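Long-range contacts in putative citrate lyase, alfa subunit (Streptococcus mutans, PDB 2HJ0), which is a putative member of the citrate lyase alpha subunit family, built round two large mixed beta sheets flanked by helices: residues E376-F381 against D426-V431; R8-K13 against I505-N510. One frame throughout, in Å; residues are numbered along the deposited sequence.

Contact 1. Residues E376-F381 against D426-V431; sequences EVDTNF and DKVNTV
Val-428 lays its CG1 methyl against the backbone of the facing segment, 3.5 Å from Asp-378 N. CB of Glu-376 touches the same methyl, and OE1 of Glu-376 comes close to CA and CB of Val-428. The side chains of Val-428 and Asp-378 cross at about a right angle, and CG2 of Val-428 faces OD2 of Asp-378. In Glu-376, CG stands anti to the carbonyl carbon (chi1 -62°) and the chain is extended beyond it; the carboxylate lies at the backbone of Val-428 and Asn-429. There OE1 accepts Asn-429 N at 2.9 Å through the syn lone pair, N-H...O 155°; a weak bond from Asn-384 ND2 reaches the same oxygen. Residues 376-377 form one strand of a small antiparallel hairpin with 383-384, and the connection holds a type I beta turn from Asp-378 to Phe-381. An Asx turn lies within it: Asp-378 OD1 takes Asn-380 N at 2.7 Å, and also Asn-382 N. OD2 of Asp-378 faces the partner loop, where Val-428 N makes a weak bond to it at 3.4 Å. CB of Asp-378 rests 3.4 Å from Asp-426 O. At the more exposed end, CG2 of Thr-379 meets Asp-426 OD1 at 3.5 Å, while helix 470-481 covers the threonine through Ile-470 and Glu-471.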
ATOM      1  N   GLU A 376     -32.808   4.460  16.848  1.00 16.46           N
ATOM      2  CA  GLU A 376     -33.237   4.670  18.221  1.00 16.98           C
ATOM      3  C   GLU A 376     -32.089   5.278  19.013  1.00 17.22           C
ATOM      4  O   GLU A 376     -30.939   5.302  18.566  1.00 16.88           O
ATOM      5  CB  GLU A 376     -33.602   3.364  18.917  1.00 18.18           C
ATOM      6  CG  GLU A 376     -34.731   2.567  18.353  1.00 20.16           C
ATOM      7  CD  GLU A 376     -35.046   1.386  19.257  1.00 21.11           C
ATOM      8  OE1 GLU A 376     -34.115   0.610  19.560  1.00 21.05           O
ATOM      9  OE2 GLU A 376     -36.215   1.236  19.671  1.00 22.59           O
ATOM     10  N   VAL A 377     -32.416   5.745  20.209  1.00 17.75           N
ATOM     11  CA  VAL A 377     -31.443   6.329  21.116  1.00 19.07           C
ATOM     12  C   VAL A 377     -32.153   6.444  22.456  1.00 19.26           C
ATOM     13  O   VAL A 377     -33.144   7.155  22.568  1.00 18.03           O
ATOM     14  CB  VAL A 377     -30.943   7.707  20.584  1.00 18.50           C
ATOM     15  CG1 VAL A 377     -32.102   8.501  20.041  1.00 19.48           C
ATOM     16  CG2 VAL A 377     -30.224   8.465  21.680  1.00 17.14           C
ATOM     17  N   ASP A 378     -31.662   5.710  23.456  1.00 21.20           N
ATOM     18  CA  ASP A 378     -32.285   5.719  24.775  1.00 23.13           C
ATOM     19  C   ASP A 378     -31.810   6.853  25.677  1.00 23.54           C
ATOM     20  O   ASP A 378     -31.046   7.716  25.247  1.00 23.86           O
ATOM     21  CB  ASP A 378     -32.098   4.367  25.477  1.00 25.04           C
ATOM     22  CG  ASP A 378     -30.644   3.981  25.646  1.00 28.64           C
ATOM     23  OD1 ASP A 378     -29.839   4.858  26.041  1.00 31.05           O
ATOM     24  OD2 ASP A 378     -30.307   2.792  25.401  1.00 29.22           O
ATOM     25  N   THR A 379     -32.281   6.853  26.921  1.00 23.02           N
ATOM     26  CA  THR A 379     -31.924   7.892  27.877  1.00 23.63           C
ATOM     27  C   THR A 379     -30.491   7.754  28.394  1.00 23.56           C
ATOM     28  O   THR A 379     -30.065   8.474  29.301  1.00 23.42           O
ATOM     29  CB  THR A 379     -32.874   7.887  29.088  1.00 23.59           C
ATOM     30  OG1 THR A 379     -32.699   6.672  29.823  1.00 23.66           O
ATOM     31  CG2 THR A 379     -34.319   8.004  28.635  1.00 24.66           C
ATOM     32  N   ASN A 380     -29.752   6.814  27.834  1.00 23.17           N
ATOM     33  CA  ASN A 380     -28.368   6.625  28.240  1.00 24.33           C
ATOM     34  C   ASN A 380     -27.456   7.035  27.098  1.00 23.30           C
ATOM     35  O   ASN A 380     -26.239   6.835  27.145  1.00 23.48           O
ATOM     36  CB  ASN A 380     -28.120   5.169  28.617  1.00 26.77           C
ATOM     37  CG  ASN A 380     -28.399   4.902  30.087  1.00 29.00           C
ATOM     38  OD1 ASN A 380     -29.365   5.430  30.655  1.00 29.58           O
ATOM     39  ND2 ASN A 380     -27.559   4.075  30.711  1.00 30.05           N
ATOM     40  N   PHE A 381     -28.070   7.621  26.077  1.00 21.62           N
ATOM     41  CA  PHE A 381     -27.377   8.074  24.890  1.00 19.73           C
ATOM     42  C   PHE A 381     -26.871   6.955  23.982  1.00 18.26           C
ATOM     43  O   PHE A 381     -26.081   7.201  23.069  1.00 17.64           O
ATOM     44  CB  PHE A 381     -26.250   9.028  25.289  1.00 19.90           C
ATOM     45  CG  PHE A 381     -26.731  10.421  25.600  1.00 20.83           C
ATOM     46  CD1 PHE A 381     -26.876  11.366  24.581  1.00 20.82           C
ATOM     47  CD2 PHE A 381     -27.101  10.773  26.899  1.00 21.97           C
ATOM     48  CE1 PHE A 381     -27.387  12.648  24.842  1.00 20.44           C
ATOM     49  CE2 PHE A 381     -27.617  12.053  27.177  1.00 22.40           C
ATOM     50  CZ  PHE A 381     -27.759  12.992  26.143  1.00 21.15           C
ATOM     51  N   ASP A 426     -36.584   4.591  26.319  1.00 24.33           N
ATOM     52  CA  ASP A 426     -35.848   4.343  27.545  1.00 26.09           C
ATOM     53  C   ASP A 426     -34.758   3.299  27.380  1.00 25.92           C
ATOM     54  O   ASP A 426     -33.816   3.262  28.159  1.00 26.52           O
ATOM     55  CB  ASP A 426     -36.790   3.900  28.659  1.00 29.19           C
ATOM     56  CG  ASP A 426     -37.671   5.012  29.144  1.00 32.10           C
ATOM     57  OD1 ASP A 426     -37.125   6.069  29.557  1.00 35.28           O
ATOM     58  OD2 ASP A 426     -38.909   4.830  29.116  1.00 34.04           O
ATOM     59  N   LYS A 427     -34.879   2.449  26.371  1.00 25.49           N
ATOM     60  CA  LYS A 427     -33.879   1.419  26.152  1.00 24.34           C
ATOM     61  C   LYS A 427     -33.960   0.962  24.703  1.00 23.71           C
ATOM     62  O   LYS A 427     -35.035   0.619  24.222  1.00 24.42           O
ATOM     63  CB  LYS A 427     -34.163   0.251  27.091  1.00 25.03           C
ATOM     64  CG  LYS A 427     -33.017  -0.701  27.310  1.00 26.83           C
ATOM     65  CD  LYS A 427     -33.412  -1.750  28.348  1.00 28.11           C
ATOM     66  CE  LYS A 427     -32.208  -2.496  28.898  1.00 28.27           C
ATOM     67  NZ  LYS A 427     -32.562  -3.252  30.135  1.00 27.91           N
ATOM     68  N   VAL A 428     -32.834   0.957  24.001  1.00 22.63           N
ATOM     69  CA  VAL A 428     -32.829   0.534  22.606  1.00 21.60           C
ATOM     70  C   VAL A 428     -32.820  -0.984  22.487  1.00 22.30           C
ATOM     71  O   VAL A 428     -32.230  -1.677  23.322  1.00 21.97           O
ATOM     72  CB  VAL A 428     -31.597   1.091  21.865  1.00 21.46           C
ATOM     73  CG1 VAL A 428     -31.577   2.611  21.942  1.00 20.38           C
ATOM     74  CG2 VAL A 428     -30.336   0.520  22.465  1.00 20.46           C
ATOM     75  N   ASN A 429     -33.483  -1.498  21.455  1.00 22.81           N
ATOM     76  CA  ASN A 429     -33.527  -2.940  21.217  1.00 24.24           C
ATOM     77  C   ASN A 429     -32.117  -3.485  21.003  1.00 24.46           C
ATOM     78  O   ASN A 429     -31.740  -4.491  21.609  1.00 25.49           O
ATOM     79  CB  ASN A 429     -34.399  -3.258  19.995  1.00 27.26           C
ATOM     80  CG  ASN A 429     -35.891  -3.104  20.286  1.00 32.13           C
ATOM     81  OD1 ASN A 429     -36.686  -2.733  19.399  1.00 33.86           O
ATOM     82  ND2 ASN A 429     -36.284  -3.400  21.537  1.00 32.42           N
ATOM     83  N   THR A 430     -31.343  -2.828  20.139  1.00 22.80           N
ATOM     84  CA  THR A 430     -29.968  -3.248  19.863  1.00 20.81           C
ATOM     85  C   THR A 430     -29.008  -2.074  20.059  1.00 19.59           C
ATOM     86  O   THR A 430     -29.311  -0.957  19.667  1.00 19.82           O
ATOM     87  CB  THR A 430     -29.796  -3.748  18.413  1.00 19.85           C
ATOM     88  OG1 THR A 430     -30.870  -4.628  18.071  1.00 18.68           O
ATOM     89  CG2 THR A 430     -28.474  -4.489  18.272  1.00 19.04           C
ATOM     90  N   VAL A 431     -27.851  -2.327  20.657  1.00 17.22           N
ATOM     91  CA  VAL A 431     -26.880  -1.264  20.871  1.00 15.26           C
ATOM     92  C   VAL A 431     -25.682  -1.385  19.940  1.00 15.13           C
ATOM     93  O   VAL A 431     -24.970  -2.390  19.967  1.00 15.20           O
ATOM     94  CB  VAL A 431     -26.328  -1.273  22.303  1.00 15.66           C
ATOM     95  CG1 VAL A 431     -25.268  -0.195  22.460  1.00 15.03           C
ATOM     96  CG2 VAL A 431     -27.442  -1.073  23.294  1.00 15.33           C
TER

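Contact 2. Residues R8-K13 against I505-N510; sequences RDIPRK and IDVVRN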
ATOM      1  N   ARG A   8     -27.667  -4.727  29.109  1.00 46.47           N
ATOM      2  CA  ARG A   8     -27.707  -5.723  28.036  1.00 43.96           C
ATOM      3  C   ARG A   8     -27.794  -7.161  28.553  1.00 43.01           C
ATOM      4  O   ARG A   8     -27.129  -7.526  29.519  1.00 43.58           O
ATOM      5  CB  ARG A   8     -26.467  -5.580  27.142  1.00 41.75           C
ATOM      6  CG  ARG A   8     -26.081  -4.142  26.801  1.00 38.63           C
ATOM      7  CD  ARG A   8     -27.284  -3.313  26.436  1.00 35.05           C
ATOM      8  NE  ARG A   8     -28.043  -3.918  25.351  1.00 32.77           N
ATOM      9  CZ  ARG A   8     -29.230  -3.481  24.952  1.00 32.31           C
ATOM     10  NH1 ARG A   8     -29.863  -4.084  23.954  1.00 30.89           N
ATOM     11  NH2 ARG A   8     -29.783  -2.438  25.561  1.00 32.42           N
ATOM     12  N   ASP A   9     -28.608  -7.978  27.895  1.00 41.90           N
ATOM     13  CA  ASP A   9     -28.769  -9.367  28.298  1.00 41.07           C
ATOM     14  C   ASP A   9     -27.941 -10.294  27.400  1.00 39.58           C
ATOM     15  O   ASP A   9     -28.480 -11.046  26.592  1.00 38.44           O
ATOM     16  CB  ASP A   9     -30.255  -9.751  28.241  1.00 43.00           C
ATOM     17  CG  ASP A   9     -30.579 -10.989  29.070  1.00 45.21           C
ATOM     18  OD1 ASP A   9     -30.119 -12.097  28.704  1.00 45.87           O
ATOM     19  OD2 ASP A   9     -31.294 -10.852  30.094  1.00 46.22           O
ATOM     20  N   ILE A  10     -26.623 -10.233  27.538  1.00 38.94           N
ATOM     21  CA  ILE A  10     -25.757 -11.076  26.735  1.00 38.46           C
ATOM     22  C   ILE A  10     -25.486 -12.363  27.495  1.00 39.73           C
ATOM     23  O   ILE A  10     -24.868 -12.347  28.565  1.00 40.17           O
ATOM     24  CB  ILE A  10     -24.418 -10.380  26.436  1.00 37.40           C
ATOM     25  CG1 ILE A  10     -24.654  -9.167  25.538  1.00 36.38           C
ATOM     26  CG2 ILE A  10     -23.471 -11.350  25.766  1.00 37.69           C
ATOM     27  CD1 ILE A  10     -23.408  -8.397  25.221  1.00 34.99           C
ATOM     28  N   PRO A  11     -25.946 -13.501  26.952  1.00 40.18           N
ATOM     29  CA  PRO A  11     -25.746 -14.803  27.591  1.00 40.42           C
ATOM     30  C   PRO A  11     -24.279 -15.122  27.854  1.00 41.23           C
ATOM     31  O   PRO A  11     -23.417 -14.852  27.017  1.00 41.81           O
ATOM     32  CB  PRO A  11     -26.395 -15.774  26.606  1.00 39.79           C
ATOM     33  CG  PRO A  11     -26.250 -15.083  25.293  1.00 40.12           C
ATOM     34  CD  PRO A  11     -26.598 -13.658  25.641  1.00 40.12           C
ATOM     35  N   ARG A  12     -24.007 -15.700  29.021  1.00 41.87           N
ATOM     36  CA  ARG A  12     -22.649 -16.054  29.425  1.00 42.77           C
ATOM     37  C   ARG A  12     -21.909 -16.862  28.369  1.00 42.61           C
ATOM     38  O   ARG A  12     -20.686 -16.796  28.274  1.00 43.21           O
ATOM     39  CB  ARG A  12     -22.687 -16.836  30.738  1.00 44.52           C
ATOM     40  CG  ARG A  12     -22.534 -15.985  31.983  1.00 46.56           C
ATOM     41  CD  ARG A  12     -21.070 -15.771  32.331  1.00 48.19           C
ATOM     42  NE  ARG A  12     -20.916 -14.958  33.534  1.00 49.96           N
ATOM     43  CZ  ARG A  12     -19.783 -14.834  34.217  1.00 50.84           C
ATOM     44  NH1 ARG A  12     -18.694 -15.478  33.818  1.00 51.54           N
ATOM     45  NH2 ARG A  12     -19.739 -14.063  35.296  1.00 52.25           N
ATOM     46  N   LYS A  13     -22.654 -17.628  27.580  1.00 42.37           N
ATOM     47  CA  LYS A  13     -22.052 -18.439  26.531  1.00 42.21           C
ATOM     48  C   LYS A  13     -21.218 -17.562  25.593  1.00 41.92           C
ATOM     49  O   LYS A  13     -20.104 -17.922  25.202  1.00 42.26           O
ATOM     50  CB  LYS A  13     -23.140 -19.168  25.736  1.00 41.86           C
ATOM     51  CG  LYS A  13     -22.598 -20.056  24.623  1.00 43.34           C
ATOM     52  CD  LYS A  13     -23.696 -20.863  23.943  1.00 44.75           C
ATOM     53  CE  LYS A  13     -24.761 -19.969  23.325  1.00 46.58           C
ATOM     54  NZ  LYS A  13     -25.861 -20.743  22.666  1.00 48.20           N
ATOM     55  N   ILE A 505     -20.870  -6.043  22.693  1.00 13.74           N
ATOM     56  CA  ILE A 505     -21.582  -4.938  23.306  1.00 13.80           C
ATOM     57  C   ILE A 505     -23.052  -5.311  23.452  1.00 13.09           C
ATOM     58  O   ILE A 505     -23.721  -4.833  24.353  1.00 14.11           O
ATOM     59  CB  ILE A 505     -21.411  -3.625  22.456  1.00 15.61           C
ATOM     60  CG1 ILE A 505     -22.361  -2.528  22.926  1.00 17.11           C
ATOM     61  CG2 ILE A 505     -21.719  -3.905  20.998  1.00 14.93           C
ATOM     62  CD1 ILE A 505     -22.356  -2.274  24.419  1.00 18.86           C
ATOM     63  N   ASP A 506     -23.552  -6.190  22.591  1.00 12.64           N
ATOM     64  CA  ASP A 506     -24.956  -6.585  22.673  1.00 13.92           C
ATOM     65  C   ASP A 506     -25.205  -7.802  21.774  1.00 13.83           C
ATOM     66  O   ASP A 506     -24.265  -8.366  21.215  1.00 13.48           O
ATOM     67  CB  ASP A 506     -25.833  -5.400  22.240  1.00 15.83           C
ATOM     68  CG  ASP A 506     -27.307  -5.596  22.549  1.00 17.93           C
ATOM     69  OD1 ASP A 506     -27.661  -6.520  23.316  1.00 19.19           O
ATOM     70  OD2 ASP A 506     -28.121  -4.801  22.027  1.00 19.38           O
ATOM     71  N   VAL A 507     -26.462  -8.216  21.654  1.00 13.19           N
ATOM     72  CA  VAL A 507     -26.813  -9.340  20.794  1.00 14.57           C
ATOM     73  C   VAL A 507     -28.175  -9.084  20.208  1.00 15.37           C
ATOM     74  O   VAL A 507     -28.876  -8.170  20.633  1.00 16.59           O
ATOM     75  CB  VAL A 507     -26.872 -10.696  21.545  1.00 14.89           C
ATOM     76  CG1 VAL A 507     -25.471 -11.176  21.898  1.00 14.15           C
ATOM     77  CG2 VAL A 507     -27.730 -10.557  22.774  1.00 14.18           C
ATOM     78  N   VAL A 508     -28.545  -9.898  19.228  1.00 15.75           N
ATOM     79  CA  VAL A 508     -29.829  -9.761  18.573  1.00 17.73           C
ATOM     80  C   VAL A 508     -30.525 -11.105  18.546  1.00 19.99           C
ATOM     81  O   VAL A 508     -29.943 -12.112  18.136  1.00 20.41           O
ATOM     82  CB  VAL A 508     -29.658  -9.261  17.134  1.00 17.25           C
ATOM     83  CG1 VAL A 508     -30.979  -9.311  16.395  1.00 15.55           C
ATOM     84  CG2 VAL A 508     -29.122  -7.848  17.156  1.00 19.07           C
ATOM     85  N   ARG A 509     -31.780 -11.116  18.983  1.00 21.66           N
ATOM     86  CA  ARG A 509     -32.568 -12.340  19.008  1.00 23.66           C
ATOM     87  C   ARG A 509     -33.524 -12.395  17.830  1.00 23.51           C
ATOM     88  O   ARG A 509     -33.754 -11.387  17.158  1.00 24.77           O
ATOM     89  CB  ARG A 509     -33.337 -12.447  20.329  1.00 23.50           C
ATOM     90  CG  ARG A 509     -32.414 -12.643  21.522  1.00 25.95           C
ATOM     91  CD  ARG A 509     -33.165 -12.815  22.828  1.00 26.23           C
ATOM     92  NE  ARG A 509     -32.288 -13.280  23.907  1.00 27.03           N
ATOM     93  CZ  ARG A 509     -31.360 -12.534  24.497  1.00 27.82           C
ATOM     94  NH1 ARG A 509     -31.178 -11.272  24.116  1.00 27.70           N
ATOM     95  NH2 ARG A 509     -30.618 -13.056  25.466  1.00 27.59           N
ATOM     96  N   ASN A 510     -34.076 -13.578  17.580  1.00 23.14           N
ATOM     97  CA  ASN A 510     -35.003 -13.760  16.471  1.00 21.34           C
ATOM     98  C   ASN A 510     -36.363 -13.150  16.759  1.00 21.27           C
ATOM     99  O   ASN A 510     -36.726 -12.908  17.913  1.00 21.71           O
ATOM    100  CB  ASN A 510     -35.154 -15.253  16.128  1.00 21.26           C
ATOM    101  CG  ASN A 510     -35.712 -16.083  17.282  1.00 20.18           C
ATOM    102  OD1 ASN A 510     -35.042 -16.306  18.298  1.00 18.67           O
ATOM    103  ND2 ASN A 510     -36.947 -16.547  17.121  1.00 18.39           N
TER
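Arg-8 and Asp-506 meet with their flat groups almost perpendicular, the guanidinium and carboxylate planes 84° apart, so the salt bridge is not a flat two-pronged pair. NH1 of Arg-8 stands 2.7 Å from OD2 of Asp-506, although the hydrogen bond is weak because its N-H...O angle is only 126°. NE makes a second weak bond, 3.3 Å to OD1 of Asp-506, which lies in plane at the guanidinium edge. The arginine chain is bent at chi2 and chi3; CG, set by chi1, lies near Ile-505 O. Asp-506 OD1 also takes a weak bond from Val-507 N, and OD2 accepts Val-431 N, which gives this buried carboxylate several donors. Arg-8 also makes weak bonds to the carbonyls of Val-428 and Asn-429, which may help to accommodate its buried charge.

The receiving strand, 504-511, runs antiparallel to 493-498 at one end of the ten-strand mixed sheet, and the N-terminal segment passes over it on its way to helix 12-17, with Pro-11 at the N-cap. Between the two charged pairs Ile-10 lies over the strand backbone: CD1 is 3.4 Å from Asp-506 N, and CG1 touches Val-507 CG1 at 4.2 Å. Further along, Arg-509 is extended from CG to NE, and its NH2 donates to Asp-9 O at 3.1 Å. This bond is nearly straight, 170°, and lies in both the carbonyl and guanidinium planes. The same NH2 forms a longer salt bridge, 3.4 Å to Asp-9 OD1, with the two side chains crossing at about a right angle. Tip to tip with this guanidinium, Pro-11 offers CD, which also approaches CG2 of Val-507.

In the fold
Contact 1 lies inside the chain loop that contact 2 closes, and the two adjoin, their centres about 15 Å apart. Both are partly buried. Contact 1 joins a hairpin turn to a loop, with carboxylates answering backbone N-H groups; contact 2 ties the N-terminal segment across an outermost sheet strand near the C-terminus, and there paired charges flank an apolar middle. The two meet at residues 428-431, a run that touches both the hairpin of contact 1 and the Arg-8/Asp-506 pair of contact 2, while Asp-426 and Asp-9 mark exposed margins.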